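Local coordinates for uncharacterized protein (Bacteroides ovatus, PDB 4FXT) that is of unknown function but belongs to the DUF3823 family, coupling a transthyretin-like N-terminal domain to a C-terminal domain related to the E-set group, at residues V21-S25 and G26-F30; V55-N59 and G60-L64; T154-L157 and D158-N161. All coordinates share one frame; numbering follows the deposited sequence.

Contact 1 of 3, residues V21-S25 and G26-F30; sequences VGVRS and GSSEF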
loop_
_atom_site.group_PDB
_atom_site.type_symbol
_atom_site.label_atom_id
_atom_site.label_comp_id
_atom_site.label_asym_id
_atom_site.label_seq_id
_atom_site.Cartn_x
_atom_site.Cartn_y
_atom_site.Cartn_z
ATOM N N VAL A 21 3.389 4.232 -1.755
ATOM C CA VAL A 21 3.398 2.815 -1.375
ATOM C C VAL A 21 1.979 2.378 -1.009
ATOM O O VAL A 21 1.417 2.833 -0.014
ATOM C CB VAL A 21 4.390 2.519 -0.224
ATOM C CG1 VAL A 21 4.348 1.056 0.164
ATOM C CG2 VAL A 21 5.805 2.898 -0.621
ATOM N N GLY A 22 1.447 1.449 -1.798
ATOM C CA GLY A 22 0.107 0.914 -1.601
ATOM C C GLY A 22 0.002 0.101 -0.332
ATOM O O GLY A 22 0.912 -0.665 0.010
ATOM N N VAL A 23 -1.097 0.297 0.403
ATOM C CA VAL A 23 -1.230 -0.479 1.610
ATOM C C VAL A 23 -2.720 -0.829 1.806
ATOM O O VAL A 23 -3.546 -0.400 0.993
ATOM C CB VAL A 23 -0.617 0.304 2.789
ATOM C CG1 VAL A 23 -1.503 1.461 3.232
ATOM C CG2 VAL A 23 -0.342 -0.631 3.930
ATOM N N ARG A 24 -3.044 -1.676 2.822
ATOM C CA ARG A 24 -4.429 -2.044 3.104
ATOM C C ARG A 24 -5.116 -0.896 3.912
ATOM O O ARG A 24 -4.542 -0.380 4.884
ATOM C CB ARG A 24 -4.501 -3.384 3.845
ATOM C CG ARG A 24 -5.919 -3.801 4.197
ATOM C CD ARG A 24 -6.035 -5.136 4.884
ATOM N NE ARG A 24 -5.416 -5.120 6.206
ATOM C CZ ARG A 24 -6.044 -4.813 7.334
ATOM N NH1 ARG A 24 -7.333 -4.491 7.321
ATOM N NH2 ARG A 24 -5.389 -4.821 8.483
ATOM N N SER A 25 -6.340 -0.495 3.489
ATOM C CA SER A 25 -7.093 0.543 4.163
ATOM C C SER A 25 -7.351 0.094 5.583
ATOM O O SER A 25 -7.717 -1.058 5.790
ATOM C CB SER A 25 -8.395 0.873 3.417
ATOM O OG SER A 25 -9.083 1.979 3.994
ATOM N N GLY A 26 -7.070 0.989 6.528
ATOM C CA GLY A 26 -7.202 0.792 7.966
ATOM C C GLY A 26 -6.171 -0.117 8.596
ATOM O O GLY A 26 -6.490 -0.792 9.574
ATOM N N SER A 27 -4.932 -0.143 8.069
ATOM C CA SER A 27 -3.938 -1.068 8.619
ATOM C C SER A 27 -2.635 -0.394 9.081
ATOM O O SER A 27 -1.989 -0.857 10.030
ATOM C CB SER A 27 -3.566 -2.107 7.566
ATOM O OG SER A 27 -2.874 -1.503 6.490
ATOM N N SER A 28 -2.241 0.666 8.347
ATOM C CA SER A 28 -0.967 1.329 8.559
ATOM C C SER A 28 -1.136 2.753 9.039
ATOM O O SER A 28 -2.111 3.445 8.699
ATOM C CB SER A 28 -0.180 1.314 7.257
ATOM O OG SER A 28 -0.062 -0.038 6.852
ATOM N N GLU A 29 -0.157 3.175 9.858
ATOM C CA GLU A 29 -0.101 4.472 10.521
ATOM C C GLU A 29 1.302 5.014 10.667
ATOM O O GLU A 29 2.292 4.307 10.446
ATOM C CB GLU A 29 -0.682 4.338 11.940
ATOM C CG GLU A 29 -2.126 3.897 12.038
ATOM C CD GLU A 29 -2.618 3.487 13.414
ATOM O OE1 GLU A 29 -2.000 3.856 14.443
ATOM O OE2 GLU A 29 -3.657 2.789 13.445
ATOM N N PHE A 30 1.356 6.281 11.097
ATOM C CA PHE A 30 2.511 7.026 11.582
ATOM C C PHE A 30 2.102 7.633 12.927
ATOM O O PHE A 30 0.908 7.796 13.188
ATOM C CB PHE A 30 3.057 8.086 10.602
ATOM C CG PHE A 30 3.477 7.629 9.231
ATOM C CD1 PHE A 30 4.439 6.636 9.074
ATOM C CD2 PHE A 30 3.071 8.323 8.104
ATOM C CE1 PHE A 30 4.850 6.233 7.791
ATOM C CE2 PHE A 30 3.511 7.952 6.827
ATOM C CZ PHE A 30 4.378 6.895 6.674
#

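Contact 2 of 3, residues V55-N59 and G60-L64; sequences VSLFN and GDYKL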
loop_
_atom_site.group_PDB
_atom_site.type_symbol
_atom_site.label_atom_id
_atom_site.label_comp_id
_atom_site.label_asym_id
_atom_site.label_seq_id
_atom_site.Cartn_x
_atom_site.Cartn_y
_atom_site.Cartn_z
ATOM N N VAL A 55 -4.016 14.916 8.284
ATOM C CA VAL A 55 -4.227 15.026 9.729
ATOM C C VAL A 55 -4.306 16.503 10.055
ATOM O O VAL A 55 -3.478 17.268 9.560
ATOM C CB VAL A 55 -3.117 14.266 10.545
ATOM C CG1 VAL A 55 -1.689 14.711 10.179
ATOM C CG2 VAL A 55 -3.361 14.322 12.054
ATOM N N SER A 56 -5.346 16.929 10.807
ATOM C CA SER A 56 -5.430 18.340 11.195
ATOM C C SER A 56 -4.680 18.500 12.514
ATOM O O SER A 56 -4.793 17.663 13.427
ATOM C CB SER A 56 -6.863 18.863 11.277
ATOM O OG SER A 56 -7.579 18.274 12.347
ATOM N N LEU A 57 -3.828 19.519 12.560
ATOM C CA LEU A 57 -2.954 19.814 13.689
ATOM C C LEU A 57 -2.890 21.276 14.008
ATOM O O LEU A 57 -3.127 22.110 13.129
ATOM C CB LEU A 57 -1.523 19.356 13.350
ATOM C CG LEU A 57 -1.257 17.926 12.963
ATOM C CD1 LEU A 57 0.076 17.817 12.303
ATOM C CD2 LEU A 57 -1.366 16.998 14.137
ATOM N N PHE A 58 -2.461 21.604 15.227
ATOM C CA PHE A 58 -2.197 22.994 15.536
ATOM C C PHE A 58 -0.807 23.306 15.034
ATOM O O PHE A 58 0.014 22.386 14.929
ATOM C CB PHE A 58 -2.370 23.306 17.033
ATOM C CG PHE A 58 -3.794 23.220 17.511
ATOM C CD1 PHE A 58 -4.709 24.228 17.208
ATOM C CD2 PHE A 58 -4.216 22.158 18.298
ATOM C CE1 PHE A 58 -6.044 24.142 17.633
ATOM C CE2 PHE A 58 -5.547 22.076 18.736
ATOM C CZ PHE A 58 -6.451 23.071 18.402
ATOM N N ASN A 59 -0.541 24.576 14.685
ATOM C CA ASN A 59 0.784 24.991 14.216
ATOM C C ASN A 59 1.846 24.720 15.294
ATOM O O ASN A 59 1.559 24.788 16.486
ATOM C CB ASN A 59 0.783 26.459 13.823
ATOM C CG ASN A 59 -0.132 26.749 12.677
ATOM O OD1 ASN A 59 0.174 26.435 11.529
ATOM N ND2 ASN A 59 -1.287 27.334 12.967
ATOM N N GLY A 60 3.061 24.436 14.853
ATOM C CA GLY A 60 4.179 24.114 15.727
ATOM C C GLY A 60 5.029 23.021 15.125
ATOM O O GLY A 60 4.751 22.540 14.023
ATOM N N ASP A 61 6.073 22.621 15.836
ATOM C CA ASP A 61 6.984 21.602 15.329
ATOM C C ASP A 61 6.573 20.222 15.892
ATOM O O ASP A 61 6.026 20.115 16.992
ATOM C CB ASP A 61 8.435 21.976 15.692
ATOM C CG ASP A 61 8.868 23.383 15.254
ATOM O OD1 ASP A 61 7.985 24.191 14.858
ATOM O OD2 ASP A 61 10.072 23.708 15.398
ATOM N N TYR A 62 6.765 19.188 15.076
ATOM C CA TYR A 62 6.417 17.797 15.359
ATOM C C TYR A 62 7.518 16.838 14.953
ATOM O O TYR A 62 8.317 17.148 14.063
ATOM C CB TYR A 62 5.134 17.404 14.614
ATOM C CG TYR A 62 3.894 18.132 15.075
ATOM C CD1 TYR A 62 3.512 19.339 14.493
ATOM C CD2 TYR A 62 3.086 17.606 16.074
ATOM C CE1 TYR A 62 2.388 20.034 14.942
ATOM C CE2 TYR A 62 1.934 18.271 16.501
ATOM C CZ TYR A 62 1.591 19.488 15.935
ATOM O OH TYR A 62 0.468 20.151 16.369
ATOM N N LYS A 63 7.545 15.659 15.605
ATOM C CA LYS A 63 8.458 14.556 15.318
ATOM C C LYS A 63 7.614 13.339 14.903
ATOM O O LYS A 63 6.733 12.931 15.668
ATOM C CB LYS A 63 9.369 14.264 16.529
ATOM N N LEU A 64 7.825 12.817 13.666
ATOM C CA LEU A 64 7.074 11.680 13.121
ATOM C C LEU A 64 7.920 10.429 13.134
ATOM O O LEU A 64 9.090 10.469 12.737
ATOM C CB LEU A 64 6.573 11.964 11.677
ATOM C CG LEU A 64 5.696 10.898 10.983
ATOM C CD1 LEU A 64 4.785 11.494 10.043
ATOM C CD2 LEU A 64 6.534 9.844 10.297
#

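Contact 3 of 3, residues T154-L157 and D158-N161; sequences TVSL and DQEN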
loop_
_atom_site.group_PDB
_atom_site.type_symbol
_atom_site.label_atom_id
_atom_site.label_comp_id
_atom_site.label_asym_id
_atom_site.label_seq_id
_atom_site.Cartn_x
_atom_site.Cartn_y
_atom_site.Cartn_z
ATOM N N THR A 154 7.943 -17.822 -4.608
ATOM C CA THR A 154 9.131 -18.016 -5.462
ATOM C C THR A 154 8.946 -17.225 -6.771
ATOM O O THR A 154 9.536 -17.562 -7.800
ATOM C CB THR A 154 9.407 -19.508 -5.735
ATOM O OG1 THR A 154 8.296 -20.065 -6.446
ATOM C CG2 THR A 154 9.728 -20.312 -4.466
ATOM N N VAL A 155 8.141 -16.157 -6.727
ATOM C CA VAL A 155 7.941 -15.293 -7.892
ATOM C C VAL A 155 9.287 -14.595 -8.200
ATOM O O VAL A 155 9.920 -14.084 -7.283
ATOM C CB VAL A 155 6.779 -14.283 -7.673
ATOM C CG1 VAL A 155 6.608 -13.354 -8.875
ATOM C CG2 VAL A 155 5.470 -15.011 -7.365
ATOM N N SER A 156 9.737 -14.619 -9.480
ATOM C CA SER A 156 10.976 -13.959 -9.889
ATOM C C SER A 156 10.894 -12.427 -9.611
ATOM O O SER A 156 9.816 -11.801 -9.614
ATOM C CB SER A 156 11.288 -14.233 -11.351
ATOM O OG SER A 156 10.244 -13.863 -12.223
ATOM N N LEU A 157 12.047 -11.869 -9.279
ATOM C CA LEU A 157 12.232 -10.481 -8.893
ATOM C C LEU A 157 12.768 -9.610 -10.020
ATOM O O LEU A 157 13.343 -10.115 -10.995
ATOM C CB LEU A 157 13.236 -10.459 -7.736
ATOM C CG LEU A 157 12.723 -10.586 -6.303
ATOM C CD1 LEU A 157 11.541 -11.538 -6.147
ATOM C CD2 LEU A 157 13.851 -10.956 -5.381
ATOM N N ASP A 158 12.587 -8.280 -9.863
ATOM C CA ASP A 158 13.090 -7.192 -10.720
ATOM C C ASP A 158 12.794 -7.461 -12.239
ATOM O O ASP A 158 13.617 -7.141 -13.114
ATOM C CB ASP A 158 14.613 -7.011 -10.498
ATOM C CG ASP A 158 15.097 -6.848 -9.067
ATOM O OD1 ASP A 158 14.260 -6.610 -8.170
ATOM O OD2 ASP A 158 16.317 -6.954 -8.844
ATOM N N GLN A 159 11.614 -8.042 -12.523
ATOM C CA GLN A 159 11.163 -8.399 -13.874
ATOM C C GLN A 159 9.665 -8.589 -13.879
ATOM O O GLN A 159 9.070 -8.908 -12.830
ATOM C CB GLN A 159 11.864 -9.669 -14.402
ATOM C CG GLN A 159 11.559 -10.945 -13.614
ATOM C CD GLN A 159 12.466 -12.057 -14.025
ATOM O OE1 GLN A 159 12.259 -12.735 -15.025
ATOM N NE2 GLN A 159 13.510 -12.254 -13.261
ATOM N N GLU A 160 9.054 -8.368 -15.043
ATOM C CA GLU A 160 7.626 -8.511 -15.201
ATOM C C GLU A 160 7.223 -9.983 -15.110
ATOM O O GLU A 160 7.900 -10.875 -15.640
ATOM C CB GLU A 160 7.157 -7.915 -16.552
ATOM C CG GLU A 160 5.654 -7.923 -16.720
ATOM C CD GLU A 160 5.160 -7.573 -18.102
ATOM O OE1 GLU A 160 4.994 -6.363 -18.389
ATOM O OE2 GLU A 160 4.887 -8.516 -18.882
ATOM N N ASN A 161 6.102 -10.230 -14.456
ATOM C CA ASN A 161 5.504 -11.549 -14.403
ATOM C C ASN A 161 4.042 -11.403 -14.791
ATOM O O ASN A 161 3.481 -10.317 -14.626
ATOM C CB ASN A 161 5.693 -12.234 -13.038
ATOM C CG ASN A 161 7.070 -12.834 -12.887
ATOM O OD1 ASN A 161 7.389 -13.902 -13.457
ATOM N ND2 ASN A 161 7.904 -12.192 -12.080
#

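Contact 1 of 3, residues V21-S25 and G26-F30
S27 meets R24 twice, with its hydroxyl at the backbone carbonyl and with its methylene under the guanidinium. The hydroxyl gives the stronger bond: S27 OG donates to R24 O at 2.6 Å. S27 OG stands between its own N and carbonyl carbon (chi1 67°), which turns it back toward that oxygen; serine suits the place because its short hydroxyl reaches the carbonyl three residues back. The amide of S27 also points there, but its bond to R24 O is weak, 3.2 Å long and bent to 122°. Meanwhile the R24 chain runs extended and then bends near its end, laying one face of the guanidinium over S27 CB, with R24 NH2 3.4 Å from that carbon.

Residues R24-S27 form a type II beta turn at the entrance to strand 28-33 of the transthyretin-like domain. G26 holds its third position with a positive phi of 73°, a region that favours a residue without a side chain.

Behind this first shell, S28 OG donates to S27 OG at 3.2 Å, helping to fix the hydroxyl that grips R24 O. The same S28 hydroxyl lies against V23 CG2, a buried methyl just ahead of the turn. Farther out, R24 NE makes a salt bridge with E190, arginine being long enough to cover S27 and still meet this carboxylate, and the carbonyl of V23 accepts a hydrogen bond from R180, both residues of the C-terminal half.

Contact 2 of 3, residues V55-N59 and G60-L64
Y62 reaches back across the bend to F58 and L57, and its side chain can be followed from backbone to hydroxyl. CB points toward 55-59, and CG, anti to the carbonyl carbon (chi1 -66°), carries the ring on from strand 60-64 back toward L57 and F58. Along the ring, L57 CD1 sits over one face, 4.3 Å from the Y62 centroid and 15° off the normal, a CH-pi contact shifted toward the rim. L57 and Y62 run past each other in opposite directions, so the base of one lies near the end of the other: L57 CB is 4.0 Å from Y62 CZ. At the ring edge, close to the plane, stands the carbonyl of F58, with Y62 CE1 3.3 Å from F58 O. The tip finishes the reach: Y62 OH donates to F58 O at 2.7 Å.

A tyrosine bound to the backbone four residues earlier, in the sequence pattern L-x-N-G-x-Y, is a tyrosine corner, a motif of beta sandwiches close to the classical L-x-P-G-x-Y. G60 suits its place because its phi of 141° would jam a CB against the carbonyl oxygen of N59. A phenylalanine in place of Y62 would probably keep much of the packing on L57 but leave the F58 carbonyl without its donor, so that the bend is held less firmly.

N59 OD1 bonds to the amide of G86, tying the bend to the loop after strand 79-84. Strand 52-58 pairs with strand 7-16, whereas 60-68 lies between 28-33 and 79-84 in another sheet; the corner joins the two, with L57 and Y62 both packing on L32 and I43.

Contact 3 of 3, residues T154-L157 and D158-N161
Two side-chain amides, those of N161 and Q159, reach back to S156 and L157, five and two residues earlier, and in each bond the acceptor lies in the plane of the donating amide. N161 ND2 donates to S156 OG at 2.9 Å, with an angle of 152° at the hydrogen. S156 OG stands between its backbone N and carbonyl carbon (chi1 56°), facing the incoming amide. Q159 NE2 donates to L157 O at 3.1 Å, also close to straight. Serine suits its site as a short acceptor, and glutamine has the length to fold back over the bend and still reach a carbonyl two residues earlier.

Van der Waals contacts lie beside these bonds. The Q159 amide lies along S156, with Q159 CD 3.6 Å from S156 CB, and V155 CG1 meets N161 ND2 at 3.6 Å. V155 also packs on I118 and V130, so it bridges the strands 111-120 and 127-135, which belong to different sheets of the C-terminal E-set-like domain. L157 likewise turns its side chain to K120 and M127.

Backbone geometry and pairing complete the bend. D158 takes a left-handed conformation (phi 49°), which aspartate tolerates better than most residues, and its carboxylate accepts a hydrogen bond from N119. Backbone bonds of D158 with I118 and of N161 with F116 lead into the edge strand 160-166.

The chemistry is thus polar and neutral across the bend, as befits a surface turn whose apolar side chains are directed at the neighbouring strands and whose side-chain bonds across it run from amide nitrogens to oxygens.

Overall arrangement
Contacts 1 and 2 belong to the N-terminal transthyretin-like domain and both reach one sheet, through strands 28-33 and 60-68, which are neighbours in it. Their centres are about 20 Å apart, yet their far ends touch, F30 CB packing on L64 CD1 at 3.9 Å. Contact 1 lies about 6 Å from the centre of the chain, where the domains meet; contact 2 is at the distal end, about 24 Å from that centre. Contact 3 belongs to the C-terminal domain, on the other side of the chain's centre from contact 2: their centres are about 40 Å apart. Between contacts 1 and 3 the nearest atoms remain about 15 Å apart. All three are bends leading into strands.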